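Local coordinates for pleckstrin homology domain-containing family A member 8 (Homo sapiens, PDB 5KDI), which probably transfers simple glycosphingolipids between membranes, enclosing the lipid chains within a two-layered, all-helical GLTP fold and holding the sugar headgroup at its surface, at residues L53-K63 / N91-L100; V37-F46 / A151-L162. The protein carries 2 engineered substitutions. All coordinates share one frame; numbering follows the deposited sequence. Where two conformers were deposited one is given.

Both interactions meet the same galactosylceramide, 6S8, but at its two ends: interaction 1 holds the sugar and interaction 2 surrounds the far ends of the hydrocarbon chains, with contact centres about 25 Å apart. Along the chain the order is 37-46, 53-63, 91-100, 151-162, so interaction 1 lies within the sequence span that interaction 2 bridges. Helix 35-41 and helix 47-64 are consecutive, and the two contacts touch where L53 CD1 packs at 4.0 Å from L38 CD1. All four segments belong to the GLTP family region. The geometry therefore ties headgroup recognition and chain enclosure together in one continuous lipid site.

Interaction 1: residues L53-K63 / N91-L100; sequences LVGNIKKVNQK and NSATEALLWL. With 6S8 ((~{Z})-~{N}-[(~{E},2~{S},3~{R})-1-[(2~{R},3~{R},4~{S},5~{R},6~{R})-6-(hydroxymethyl)-3,4,5-tris(oxidanyl)oxan-2-yl]oxy-3-oxidanyl-octadec-4-en-2-yl]octadec-9-enamide), chain C.
N56 and L100 both turn CG away from their own carbonyl carbon (chi1 -73° in each), which brings N56 CB to 3.5 Å from L100 CG and puts the two side chains in direct contact. The N56 amide plane is nearly parallel to that of the W99 indole (11° apart), ND2 lying nearest W99 CB. From there its two ends take neighbouring sugar hydroxyls: 6S8 O3A donates to N56 OD1 at 2.6 Å, and N56 ND2 donates to 6S8 O2A at 2.9 Å with an N-H...O angle of 157°. A water accepts from ND2 and donates weakly to W99 O. With O3A on one side of the amide and O2A on the other, its rotation is fixed. K59, bent at chi3, curls its tip back to donate from NZ to 6S8 O3A at 2.8 Å, giving that hydroxyl two protein partners. A second water accepts from K59 NZ and donates to S92 O and E95 OE1, relaying the lysine to the start of helix 93-115, where S92 OG caps E95 N. The sugar lies over one face of W99, with 6S8 C1A 3.8 Å above the ring plane.

Behind this polar edge the two helices run roughly antiparallel, their axes 8.2 Å apart. The small A93 and A96 permit that approach: V60 fits among A93, A96, L97 and L100, while L100 reciprocally enters the hole formed by L53, N56, I57 and V60. K63 reaches across with CG over A93 and forms a salt bridge to E81. D52 and H137 also hydrogen-bond to the lipid. This is the glycolipid headgroup recognition site of the GLTP fold, with an asparagine, a lysine and a stacking tryptophan around the sugar.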
loop_
_atom_site.group_PDB
_atom_site.type_symbol
_atom_site.label_atom_id
_atom_site.label_comp_id
_atom_site.label_asym_id
_atom_site.label_seq_id
_atom_site.Cartn_x
_atom_site.Cartn_y
_atom_site.Cartn_z
ATOM N N LEU A 53 7.160 4.906 1.576
ATOM C CA LEU A 53 5.856 4.874 2.185
ATOM C C LEU A 53 5.696 5.999 3.220
ATOM O O LEU A 53 4.728 6.735 3.170
ATOM C CB LEU A 53 5.561 3.568 2.862
ATOM C CG LEU A 53 5.197 2.396 1.990
ATOM C CD1 LEU A 53 5.095 1.168 2.906
ATOM C CD2 LEU A 53 3.923 2.682 1.243
ATOM N N VAL A 54 6.623 6.095 4.152
ATOM C CA VAL A 54 6.552 7.097 5.198
ATOM C C VAL A 54 6.525 8.504 4.590
ATOM O O VAL A 54 5.783 9.401 5.031
ATOM C CB VAL A 54 7.716 6.892 6.208
ATOM C CG1 VAL A 54 7.918 8.075 7.114
ATOM C CG2 VAL A 54 7.479 5.604 7.057
ATOM N N GLY A 55 7.353 8.696 3.567
ATOM C CA GLY A 55 7.426 9.991 2.974
ATOM C C GLY A 55 6.127 10.396 2.298
ATOM O O GLY A 55 5.738 11.555 2.373
ATOM N N ASN A 56 5.504 9.463 1.604
ATOM C CA ASN A 56 4.247 9.792 0.939
ATOM C C ASN A 56 3.075 10.005 1.948
ATOM O O ASN A 56 2.234 10.895 1.759
ATOM C CB ASN A 56 3.864 8.786 -0.110
ATOM C CG ASN A 56 4.712 8.895 -1.329
ATOM O OD1 ASN A 56 5.027 10.007 -1.724
ATOM N ND2 ASN A 56 5.119 7.738 -1.917
ATOM N N ILE A 57 3.046 9.204 2.998
ATOM C CA ILE A 57 2.058 9.363 4.046
ATOM C C ILE A 57 2.239 10.779 4.644
ATOM O O ILE A 57 1.257 11.541 4.827
ATOM C CB ILE A 57 2.173 8.277 5.120
ATOM C CG1 ILE A 57 1.838 6.884 4.520
ATOM C CG2 ILE A 57 1.371 8.689 6.367
ATOM C CD1 ILE A 57 2.228 5.696 5.390
ATOM N N LYS A 58 3.507 11.180 4.876
ATOM C CA LYS A 58 3.793 12.512 5.443
ATOM C C LYS A 58 3.226 13.621 4.543
ATOM O O LYS A 58 2.592 14.554 5.015
ATOM C CB LYS A 58 5.278 12.717 5.589
ATOM C CG LYS A 58 5.711 14.093 6.136
ATOM C CD LYS A 58 7.222 14.290 6.035
ATOM C CE LYS A 58 7.682 14.534 4.607
ATOM N NZ LYS A 58 9.074 15.109 4.469
ATOM N N LYS A 59 3.487 13.509 3.250
ATOM C CA LYS A 59 3.045 14.531 2.325
ATOM C C LYS A 59 1.512 14.656 2.215
ATOM O O LYS A 59 0.990 15.783 2.095
ATOM C CB LYS A 59 3.700 14.312 0.974
ATOM C CG LYS A 59 5.202 14.613 1.042
ATOM C CD LYS A 59 5.823 14.683 -0.270
ATOM C CE LYS A 59 6.040 13.370 -0.833
ATOM N NZ LYS A 59 6.813 13.563 -2.121
ATOM N N VAL A 60 0.807 13.559 2.300
ATOM C CA VAL A 60 -0.638 13.652 2.368
ATOM C C VAL A 60 -1.100 14.275 3.712
ATOM O O VAL A 60 -1.936 15.174 3.734
ATOM C CB VAL A 60 -1.344 12.303 2.080
ATOM C CG1 VAL A 60 -2.890 12.483 2.113
ATOM C CG2 VAL A 60 -0.893 11.770 0.717
ATOM N N ASN A 61 -0.514 13.785 4.785
ATOM C CA ASN A 61 -0.861 14.249 6.111
ATOM C C ASN A 61 -0.589 15.737 6.278
ATOM O O ASN A 61 -1.379 16.455 6.935
ATOM C CB ASN A 61 -0.150 13.410 7.129
ATOM C CG ASN A 61 -0.731 13.549 8.467
ATOM O OD1 ASN A 61 -1.898 13.212 8.686
ATOM N ND2 ASN A 61 0.058 14.161 9.362
ATOM N N GLN A 62 0.503 16.227 5.676
ATOM C CA GLN A 62 0.849 17.632 5.754
ATOM C C GLN A 62 -0.255 18.541 5.201
ATOM O O GLN A 62 -0.464 19.617 5.711
ATOM C CB GLN A 62 2.155 17.922 5.022
ATOM C CG GLN A 62 3.368 17.580 5.784
ATOM C CD GLN A 62 4.699 17.739 4.955
ATOM O OE1 GLN A 62 4.736 17.861 3.682
ATOM N NE2 GLN A 62 5.796 17.690 5.692
ATOM N N LYS A 63 -0.919 18.128 4.129
ATOM C CA LYS A 63 -2.028 18.887 3.602
ATOM C C LYS A 63 -3.253 18.682 4.555
ATOM O O LYS A 63 -3.940 19.655 4.893
ATOM C CB LYS A 63 -2.387 18.497 2.166
ATOM C CG LYS A 63 -1.324 18.879 1.127
ATOM C CD LYS A 63 -0.973 20.333 1.134
ATOM C CE LYS A 63 -0.159 20.769 -0.079
ATOM N NZ LYS A 63 -1.030 21.082 -1.325
ATOM N N ASN A 91 6.062 18.216 -3.836
ATOM C CA ASN A 91 5.606 17.719 -2.537
ATOM C C ASN A 91 4.076 17.675 -2.461
ATOM O O ASN A 91 3.563 17.484 -1.387
ATOM C CB ASN A 91 6.082 18.605 -1.356
ATOM C CG ASN A 91 7.574 18.701 -1.248
ATOM O OD1 ASN A 91 8.271 17.763 -1.637
ATOM N ND2 ASN A 91 8.105 19.876 -0.709
ATOM N N SER A 92 3.361 17.811 -3.575
ATOM C CA SER A 92 1.879 17.759 -3.509
ATOM C C SER A 92 1.330 16.430 -2.932
ATOM O O SER A 92 1.949 15.371 -3.084
ATOM C CB SER A 92 1.230 18.023 -4.847
ATOM O OG SER A 92 1.365 16.944 -5.687
ATOM N N ALA A 93 0.165 16.530 -2.302
ATOM C CA ALA A 93 -0.555 15.357 -1.887
ATOM C C ALA A 93 -1.004 14.512 -3.067
ATOM O O ALA A 93 -1.020 13.252 -2.978
ATOM C CB ALA A 93 -1.741 15.753 -1.010
ATOM N N THR A 94 -1.325 15.168 -4.196
ATOM C CA THR A 94 -1.760 14.451 -5.381
ATOM C C THR A 94 -0.627 13.510 -5.911
ATOM O O THR A 94 -0.871 12.355 -6.192
ATOM C CB THR A 94 -2.262 15.380 -6.462
ATOM O OG1 THR A 94 -3.418 16.061 -5.991
ATOM C CG2 THR A 94 -2.595 14.638 -7.742
ATOM N N GLU A 95 0.599 14.022 -5.941
ATOM C CA GLU A 95 1.738 13.242 -6.348
ATOM C C GLU A 95 2.044 12.134 -5.329
ATOM O O GLU A 95 2.311 10.985 -5.706
ATOM C CB GLU A 95 2.941 14.097 -6.495
ATOM C CG GLU A 95 4.230 13.364 -6.938
ATOM C CD GLU A 95 5.456 14.234 -6.960
ATOM O OE1 GLU A 95 5.478 15.289 -6.240
ATOM O OE2 GLU A 95 6.374 13.873 -7.722
ATOM N N ALA A 96 1.956 12.477 -4.043
ATOM C CA ALA A 96 2.228 11.482 -2.967
ATOM C C ALA A 96 1.233 10.339 -3.091
ATOM O O ALA A 96 1.611 9.144 -3.036
ATOM C CB ALA A 96 2.191 12.102 -1.580
ATOM N N LEU A 97 -0.042 10.676 -3.303
ATOM C CA LEU A 97 -1.058 9.644 -3.355
ATOM C C LEU A 97 -0.943 8.793 -4.656
ATOM O O LEU A 97 -1.310 7.607 -4.691
ATOM C CB LEU A 97 -2.412 10.300 -3.183
ATOM C CG LEU A 97 -3.627 9.374 -3.160
ATOM C CD1 LEU A 97 -3.485 8.294 -2.037
ATOM C CD2 LEU A 97 -4.896 10.247 -3.035
ATOM N N LEU A 98 -0.485 9.429 -5.755
ATOM C CA LEU A 98 -0.178 8.701 -6.975
ATOM C C LEU A 98 0.762 7.542 -6.689
ATOM O O LEU A 98 0.543 6.382 -7.101
ATOM C CB LEU A 98 0.391 9.598 -8.029
ATOM C CG LEU A 98 0.772 8.991 -9.387
ATOM C CD1 LEU A 98 -0.454 8.425 -10.097
ATOM C CD2 LEU A 98 1.601 10.003 -10.178
ATOM N N TRP A 99 1.848 7.878 -6.005
ATOM C CA TRP A 99 2.857 6.859 -5.696
ATOM C C TRP A 99 2.403 5.884 -4.594
ATOM O O TRP A 99 2.762 4.678 -4.641
ATOM C CB TRP A 99 4.191 7.501 -5.377
ATOM C CG TRP A 99 4.831 8.028 -6.601
ATOM C CD1 TRP A 99 4.815 9.359 -7.094
ATOM C CD2 TRP A 99 5.494 7.251 -7.633
ATOM N NE1 TRP A 99 5.479 9.434 -8.276
ATOM C CE2 TRP A 99 5.918 8.204 -8.656
ATOM C CE3 TRP A 99 5.807 5.896 -7.784
ATOM C CZ2 TRP A 99 6.639 7.788 -9.773
ATOM C CZ3 TRP A 99 6.532 5.513 -8.898
ATOM C CH2 TRP A 99 6.944 6.434 -9.856
ATOM N N LEU A 100 1.589 6.341 -3.638
ATOM C CA LEU A 100 0.978 5.411 -2.684
ATOM C C LEU A 100 0.090 4.391 -3.379
ATOM O O LEU A 100 0.188 3.172 -3.089
ATOM C CB LEU A 100 0.236 6.086 -1.546
ATOM C CG LEU A 100 1.008 6.767 -0.465
ATOM C CD1 LEU A 100 0.034 7.547 0.425
ATOM C CD2 LEU A 100 1.738 5.685 0.325
HETATM C C1 6S8 C . 9.413 6.862 -6.754
HETATM C C2 6S8 C . 9.673 5.406 -6.438
HETATM N N2 6S8 C . 8.606 4.917 -5.577
HETATM C C3 6S8 C . 11.044 5.267 -5.716
HETATM O O3 6S8 C . 12.037 5.838 -6.594
HETATM C C4 6S8 C . 11.328 3.836 -5.440
HETATM C C5 6S8 C . 11.494 3.399 -4.189
HETATM C C6 6S8 C . 11.802 1.986 -3.780
HETATM C C7 6S8 C . 11.837 0.928 -4.854
HETATM C C8 6S8 C . 12.653 -0.173 -4.234
HETATM C C9 6S8 C . 12.181 -1.454 -4.820
HETATM C C10 6S8 C . 10.901 -1.859 -4.139
HETATM C C11 6S8 C . 11.090 -3.179 -3.367
HETATM C C12 6S8 C . 9.742 -3.869 -3.250
HETATM C C13 6S8 C . 9.339 -4.309 -1.850
HETATM C C14 6S8 C . 10.014 -5.569 -1.334
HETATM C C15 6S8 C . 9.077 -6.380 -0.427
HETATM C C16 6S8 C . 9.614 -6.855 0.912
HETATM C C17 6S8 C . 9.552 -8.352 1.254
HETATM C C18 6S8 C . 8.168 -8.958 1.434
HETATM C C1A 6S8 C . 8.499 8.803 -5.666
HETATM O O1A 6S8 C . 9.334 7.669 -5.580
HETATM C C2A 6S8 C . 8.051 9.206 -4.288
HETATM O O2A 6S8 C . 7.289 8.121 -3.726
HETATM C C3A 6S8 C . 7.305 10.539 -4.302
HETATM O O3A 6S8 C . 7.046 10.942 -2.976
HETATM C C4A 6S8 C . 8.129 11.574 -5.044
HETATM O O4A 6S8 C . 9.228 12.018 -4.252
HETATM O O5A 6S8 C . 9.967 11.425 -8.319
HETATM C C5M 6S8 C . 8.546 11.038 -6.401
HETATM C C6A 6S8 C . 9.398 12.035 -7.142
HETATM O O6A 6S8 C . 9.293 9.832 -6.216
HETATM C CAA 6S8 C . 7.865 3.860 -5.874
HETATM O OAA 6S8 C . 7.918 3.238 -6.932
HETATM C CAB 6S8 C . 6.868 3.500 -4.814
HETATM C CAC 6S8 C . 7.787 2.565 -3.973
HETATM C CAD 6S8 C . 7.109 1.281 -3.768
HETATM C CAE 6S8 C . 6.913 1.154 -2.284
HETATM C CAF 6S8 C . 6.205 -0.179 -2.089
HETATM C CAG 6S8 C . 4.998 -0.018 -1.147
HETATM C CAH 6S8 C . 4.862 -1.228 -0.216
HETATM C CAI 6S8 C . 4.467 -2.396 -1.070
HETATM C CAJ 6S8 C . 4.926 -3.639 -0.893
HETATM C CAK 6S8 C . 5.861 -4.064 0.193
HETATM C CAL 6S8 C . 5.551 -5.565 0.247
HETATM C CAM 6S8 C . 5.918 -6.238 1.553
HETATM C CAN 6S8 C . 5.194 -5.594 2.697
HETATM C CAO 6S8 C . 4.985 -6.604 3.801
HETATM C CAP 6S8 C . 3.655 -7.301 3.705
HETATM C CAQ 6S8 C . 2.918 -7.263 5.005
HETATM C CAR 6S8 C . 1.481 -7.145 4.688
HETATM O O HOH W 1 4.339 4.610 -1.961
HETATM O O HOH W 2 4.673 14.830 -3.605
HETATM O O HOH W 3 2.392 17.961 1.040
#

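Interaction 2: residues V37-F46 / A151-L162; sequences VLDKLGPTVF and AAPSYEDFVAAL. With 6S8 ((~{Z})-~{N}-[(~{E},2~{S},3~{R})-1-[(2~{R},3~{R},4~{S},5~{R},6~{R})-6-(hydroxymethyl)-3,4,5-tris(oxidanyl)oxan-2-yl]oxy-3-oxidanyl-octadec-4-en-2-yl]octadec-9-enamide), chain C.
One water is shared by two carbonyls across this contact, donating to L41 O at 2.8 Å and to A151 O at 3.0 Å; no direct hydrogen bond joins the segments. It spans the end of helix 35-41 and the loop that leads into helix 155-160. Next to it, V45 CG2 meets A151 CB and also covers one face of F46, sitting 3.7 Å above the ring centre. The opposite face of F46 carries 6S8 C16, likewise over its centre, so the ring is sandwiched between valine methyl and lipid chain.

L41 makes the main apolar bridge with its two methyls divided. CD2 rests 3.7 Å from A161 CB and also touches P153, whereas CD1 comes to the edge of F158, near the ring plane, at 4.0 Å from F158 CD1. V37 has CG1 anti to its backbone N (chi1 -176°), which directs that methyl to A161 CB, L162 CD2 and, at 3.8 Å, 6S8 CAQ. K40 lays its CD against A161 CB, 3.9 Å away, on the outer side.

Helix 155-160, N-capped by S154 OG, thus packs against helix 35-41 around the chain ends. Helix 121-131 lies against A152 and F158, V49 and L53 of helix 47-64 touch L38, and F3 pairs with L162 through backbone hydrogen bonds.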
loop_
_atom_site.group_PDB
_atom_site.type_symbol
_atom_site.label_atom_id
_atom_site.label_comp_id
_atom_site.label_asym_id
_atom_site.label_seq_id
_atom_site.Cartn_x
_atom_site.Cartn_y
_atom_site.Cartn_z
ATOM N N VAL A 37 6.164 -4.429 9.588
ATOM C CA VAL A 37 6.437 -5.723 8.980
ATOM C C VAL A 37 7.708 -5.644 8.167
ATOM O O VAL A 37 8.539 -6.547 8.251
ATOM C CB VAL A 37 5.260 -6.275 8.150
ATOM C CG1 VAL A 37 5.582 -7.668 7.615
ATOM C CG2 VAL A 37 3.982 -6.296 8.997
ATOM N N LEU A 38 7.867 -4.565 7.391
ATOM C CA LEU A 38 9.123 -4.376 6.585
ATOM C C LEU A 38 10.325 -4.358 7.534
ATOM O O LEU A 38 11.382 -4.954 7.245
ATOM C CB LEU A 38 9.075 -3.063 5.811
ATOM C CG LEU A 38 8.126 -3.013 4.608
ATOM C CD1 LEU A 38 7.828 -1.565 4.078
ATOM C CD2 LEU A 38 8.660 -3.929 3.499
ATOM N N ASP A 39 10.181 -3.689 8.668
ATOM C CA ASP A 39 11.257 -3.647 9.667
ATOM C C ASP A 39 11.602 -4.980 10.301
ATOM O O ASP A 39 12.782 -5.256 10.599
ATOM C CB ASP A 39 10.964 -2.570 10.739
ATOM C CG ASP A 39 11.205 -1.134 10.232
ATOM O OD1 ASP A 39 11.993 -0.959 9.250
ATOM O OD2 ASP A 39 10.624 -0.188 10.867
ATOM N N LYS A 40 10.590 -5.847 10.454
ATOM C CA LYS A 40 10.815 -7.199 10.963
ATOM C C LYS A 40 11.595 -8.016 9.870
ATOM O O LYS A 40 12.446 -8.819 10.187
ATOM C CB LYS A 40 9.499 -7.924 11.252
ATOM C CG LYS A 40 8.669 -7.516 12.445
ATOM C CD LYS A 40 7.474 -8.471 12.609
ATOM C CE LYS A 40 6.341 -7.923 13.463
ATOM N NZ LYS A 40 6.731 -7.630 14.861
ATOM N N LEU A 41 11.249 -7.823 8.614
ATOM C CA LEU A 41 11.819 -8.626 7.522
ATOM C C LEU A 41 13.159 -8.152 6.966
ATOM O O LEU A 41 13.920 -8.973 6.409
ATOM C CB LEU A 41 10.804 -8.720 6.366
ATOM C CG LEU A 41 9.467 -9.407 6.702
ATOM C CD1 LEU A 41 8.480 -9.300 5.588
ATOM C CD2 LEU A 41 9.764 -10.833 7.081
ATOM N N GLY A 42 13.458 -6.875 7.121
ATOM C CA GLY A 42 14.688 -6.387 6.558
ATOM C C GLY A 42 14.906 -4.924 6.803
ATOM O O GLY A 42 14.665 -4.083 5.968
ATOM N N PRO A 43 15.379 -4.620 8.000
ATOM C CA PRO A 43 15.409 -3.201 8.369
ATOM C C PRO A 43 16.325 -2.341 7.471
ATOM O O PRO A 43 16.040 -1.142 7.275
ATOM C CB PRO A 43 15.881 -3.222 9.833
ATOM C CG PRO A 43 16.186 -4.648 10.143
ATOM C CD PRO A 43 15.784 -5.553 9.060
ATOM N N THR A 44 17.412 -2.941 6.956
ATOM C CA THR A 44 18.308 -2.219 6.031
ATOM C C THR A 44 17.872 -2.418 4.591
ATOM O O THR A 44 17.716 -1.450 3.789
ATOM C CB THR A 44 19.791 -2.584 6.250
ATOM O OG1 THR A 44 20.176 -2.184 7.590
ATOM C CG2 THR A 44 20.689 -1.852 5.165
ATOM N N VAL A 45 17.677 -3.679 4.246
ATOM C CA VAL A 45 17.476 -4.059 2.834
ATOM C C VAL A 45 16.167 -3.498 2.293
ATOM O O VAL A 45 16.099 -3.196 1.141
ATOM C CB VAL A 45 17.673 -5.600 2.623
ATOM C CG1 VAL A 45 19.052 -6.143 3.058
ATOM C CG2 VAL A 45 16.588 -6.460 3.310
ATOM N N PHE A 46 15.154 -3.348 3.139
ATOM C CA PHE A 46 13.904 -2.755 2.712
ATOM C C PHE A 46 13.708 -1.320 3.143
ATOM O O PHE A 46 12.601 -0.787 2.979
ATOM C CB PHE A 46 12.744 -3.619 3.194
ATOM C CG PHE A 46 12.878 -5.048 2.760
ATOM C CD1 PHE A 46 13.367 -5.377 1.486
ATOM C CD2 PHE A 46 12.590 -6.074 3.618
ATOM C CE1 PHE A 46 13.500 -6.713 1.095
ATOM C CE2 PHE A 46 12.767 -7.419 3.244
ATOM C CZ PHE A 46 13.196 -7.728 1.967
ATOM N N ALA A 151 16.939 -10.530 -1.466
ATOM C CA ALA A 151 16.897 -10.541 0.031
ATOM C C ALA A 151 15.499 -10.914 0.558
ATOM O O ALA A 151 15.236 -10.798 1.743
ATOM C CB ALA A 151 17.305 -9.167 0.626
ATOM N N ALA A 152 14.621 -11.359 -0.322
ATOM C CA ALA A 152 13.270 -11.751 0.070
ATOM C C ALA A 152 13.305 -12.807 1.161
ATOM O O ALA A 152 14.149 -13.750 1.136
ATOM C CB ALA A 152 12.475 -12.249 -1.121
ATOM N N PRO A 153 12.348 -12.724 2.109
ATOM C CA PRO A 153 12.308 -13.748 3.135
ATOM C C PRO A 153 11.832 -15.133 2.653
ATOM O O PRO A 153 11.172 -15.219 1.631
ATOM C CB PRO A 153 11.289 -13.188 4.124
ATOM C CG PRO A 153 10.341 -12.386 3.282
ATOM C CD PRO A 153 11.288 -11.734 2.276
ATOM N N SER A 154 12.245 -16.203 3.356
ATOM C CA SER A 154 11.577 -17.488 3.205
ATOM C C SER A 154 10.090 -17.338 3.490
ATOM O O SER A 154 9.656 -16.412 4.169
ATOM C CB SER A 154 12.128 -18.550 4.144
ATOM O OG SER A 154 12.042 -18.175 5.521
ATOM N N TYR A 155 9.303 -18.243 2.947
ATOM C CA TYR A 155 7.884 -18.297 3.282
ATOM C C TYR A 155 7.672 -18.328 4.828
ATOM O O TYR A 155 6.875 -17.572 5.367
ATOM C CB TYR A 155 7.167 -19.468 2.607
ATOM C CG TYR A 155 5.685 -19.483 2.886
ATOM C CD1 TYR A 155 4.831 -18.706 2.152
ATOM C CD2 TYR A 155 5.143 -20.240 3.943
ATOM C CE1 TYR A 155 3.471 -18.727 2.393
ATOM C CE2 TYR A 155 3.779 -20.223 4.229
ATOM C CZ TYR A 155 2.956 -19.471 3.445
ATOM O OH TYR A 155 1.603 -19.440 3.708
ATOM N N GLU A 156 8.388 -19.203 5.538
ATOM C CA GLU A 156 8.257 -19.286 6.985
ATOM C C GLU A 156 8.564 -17.969 7.733
ATOM O O GLU A 156 7.880 -17.628 8.666
ATOM C CB GLU A 156 9.116 -20.406 7.534
ATOM C CG GLU A 156 8.913 -20.596 9.020
ATOM C CD GLU A 156 9.525 -21.878 9.563
ATOM O OE1 GLU A 156 10.025 -22.720 8.767
ATOM O OE2 GLU A 156 9.491 -22.041 10.806
ATOM N N ASP A 157 9.616 -17.270 7.337
ATOM C CA ASP A 157 9.963 -15.997 7.952
ATOM C C ASP A 157 8.924 -14.963 7.613
ATOM O O ASP A 157 8.625 -14.074 8.460
ATOM C CB ASP A 157 11.377 -15.504 7.531
ATOM C CG ASP A 157 12.501 -16.244 8.259
ATOM O OD1 ASP A 157 12.220 -17.120 9.122
ATOM O OD2 ASP A 157 13.677 -15.959 7.948
ATOM N N PHE A 158 8.396 -15.023 6.374
ATOM C CA PHE A 158 7.357 -14.113 5.975
ATOM C C PHE A 158 6.092 -14.282 6.847
ATOM O O PHE A 158 5.629 -13.352 7.464
ATOM C CB PHE A 158 7.005 -14.313 4.499
ATOM C CG PHE A 158 5.887 -13.441 4.037
ATOM C CD1 PHE A 158 6.063 -12.068 3.904
ATOM C CD2 PHE A 158 4.670 -13.996 3.687
ATOM C CE1 PHE A 158 5.027 -11.241 3.475
ATOM C CE2 PHE A 158 3.633 -13.180 3.218
ATOM C CZ PHE A 158 3.797 -11.809 3.146
ATOM N N VAL A 159 5.564 -15.489 6.939
ATOM C CA VAL A 159 4.370 -15.660 7.736
ATOM C C VAL A 159 4.652 -15.410 9.229
ATOM O O VAL A 159 3.754 -14.934 9.965
ATOM C CB VAL A 159 3.689 -17.006 7.491
ATOM C CG1 VAL A 159 3.170 -17.077 6.059
ATOM C CG2 VAL A 159 4.627 -18.164 7.822
ATOM N N ALA A 160 5.848 -15.753 9.714
ATOM C CA ALA A 160 6.193 -15.461 11.116
ATOM C C ALA A 160 6.066 -13.921 11.421
ATOM O O ALA A 160 5.768 -13.531 12.545
ATOM C CB ALA A 160 7.609 -15.944 11.420
ATOM N N ALA A 161 6.357 -13.069 10.431
ATOM C CA ALA A 161 6.227 -11.625 10.576
ATOM C C ALA A 161 4.767 -11.138 10.574
ATOM O O ALA A 161 4.513 -9.966 10.822
ATOM C CB ALA A 161 7.022 -10.863 9.505
ATOM N N LEU A 162 3.839 -12.041 10.274
ATOM C CA LEU A 162 2.412 -11.709 10.190
ATOM C C LEU A 162 1.572 -12.290 11.336
ATOM O O LEU A 162 0.326 -12.167 11.317
ATOM C CB LEU A 162 1.845 -12.182 8.878
ATOM C CG LEU A 162 2.592 -11.623 7.653
ATOM C CD1 LEU A 162 2.160 -12.372 6.431
ATOM C CD2 LEU A 162 2.397 -10.125 7.569
HETATM C C1 6S8 C . 9.413 6.862 -6.754
HETATM C C2 6S8 C . 9.673 5.406 -6.438
HETATM N N2 6S8 C . 8.606 4.917 -5.577
HETATM C C3 6S8 C . 11.044 5.267 -5.716
HETATM O O3 6S8 C . 12.037 5.838 -6.594
HETATM C C4 6S8 C . 11.328 3.836 -5.440
HETATM C C5 6S8 C . 11.494 3.399 -4.189
HETATM C C6 6S8 C . 11.802 1.986 -3.780
HETATM C C7 6S8 C . 11.837 0.928 -4.854
HETATM C C8 6S8 C . 12.653 -0.173 -4.234
HETATM C C9 6S8 C . 12.181 -1.454 -4.820
HETATM C C10 6S8 C . 10.901 -1.859 -4.139
HETATM C C11 6S8 C . 11.090 -3.179 -3.367
HETATM C C12 6S8 C . 9.742 -3.869 -3.250
HETATM C C13 6S8 C . 9.339 -4.309 -1.850
HETATM C C14 6S8 C . 10.014 -5.569 -1.334
HETATM C C15 6S8 C . 9.077 -6.380 -0.427
HETATM C C16 6S8 C . 9.614 -6.855 0.912
HETATM C C17 6S8 C . 9.552 -8.352 1.254
HETATM C C18 6S8 C . 8.168 -8.958 1.434
HETATM C C1A 6S8 C . 8.499 8.803 -5.666
HETATM O O1A 6S8 C . 9.334 7.669 -5.580
HETATM C C2A 6S8 C . 8.051 9.206 -4.288
HETATM O O2A 6S8 C . 7.289 8.121 -3.726
HETATM C C3A 6S8 C . 7.305 10.539 -4.302
HETATM O O3A 6S8 C . 7.046 10.942 -2.976
HETATM C C4A 6S8 C . 8.129 11.574 -5.044
HETATM O O4A 6S8 C . 9.228 12.018 -4.252
HETATM O O5A 6S8 C . 9.967 11.425 -8.319
HETATM C C5M 6S8 C . 8.546 11.038 -6.401
HETATM C C6A 6S8 C . 9.398 12.035 -7.142
HETATM O O6A 6S8 C . 9.293 9.832 -6.216
HETATM C CAA 6S8 C . 7.865 3.860 -5.874
HETATM O OAA 6S8 C . 7.918 3.238 -6.932
HETATM C CAB 6S8 C . 6.868 3.500 -4.814
HETATM C CAC 6S8 C . 7.787 2.565 -3.973
HETATM C CAD 6S8 C . 7.109 1.281 -3.768
HETATM C CAE 6S8 C . 6.913 1.154 -2.284
HETATM C CAF 6S8 C . 6.205 -0.179 -2.089
HETATM C CAG 6S8 C . 4.998 -0.018 -1.147
HETATM C CAH 6S8 C . 4.862 -1.228 -0.216
HETATM C CAI 6S8 C . 4.467 -2.396 -1.070
HETATM C CAJ 6S8 C . 4.926 -3.639 -0.893
HETATM C CAK 6S8 C . 5.861 -4.064 0.193
HETATM C CAL 6S8 C . 5.551 -5.565 0.247
HETATM C CAM 6S8 C . 5.918 -6.238 1.553
HETATM C CAN 6S8 C . 5.194 -5.594 2.697
HETATM C CAO 6S8 C . 4.985 -6.604 3.801
HETATM C CAP 6S8 C . 3.655 -7.301 3.705
HETATM C CAQ 6S8 C . 2.918 -7.263 5.005
HETATM C CAR 6S8 C . 1.481 -7.145 4.688
HETATM O O HOH W 4 13.737 -10.774 4.300
#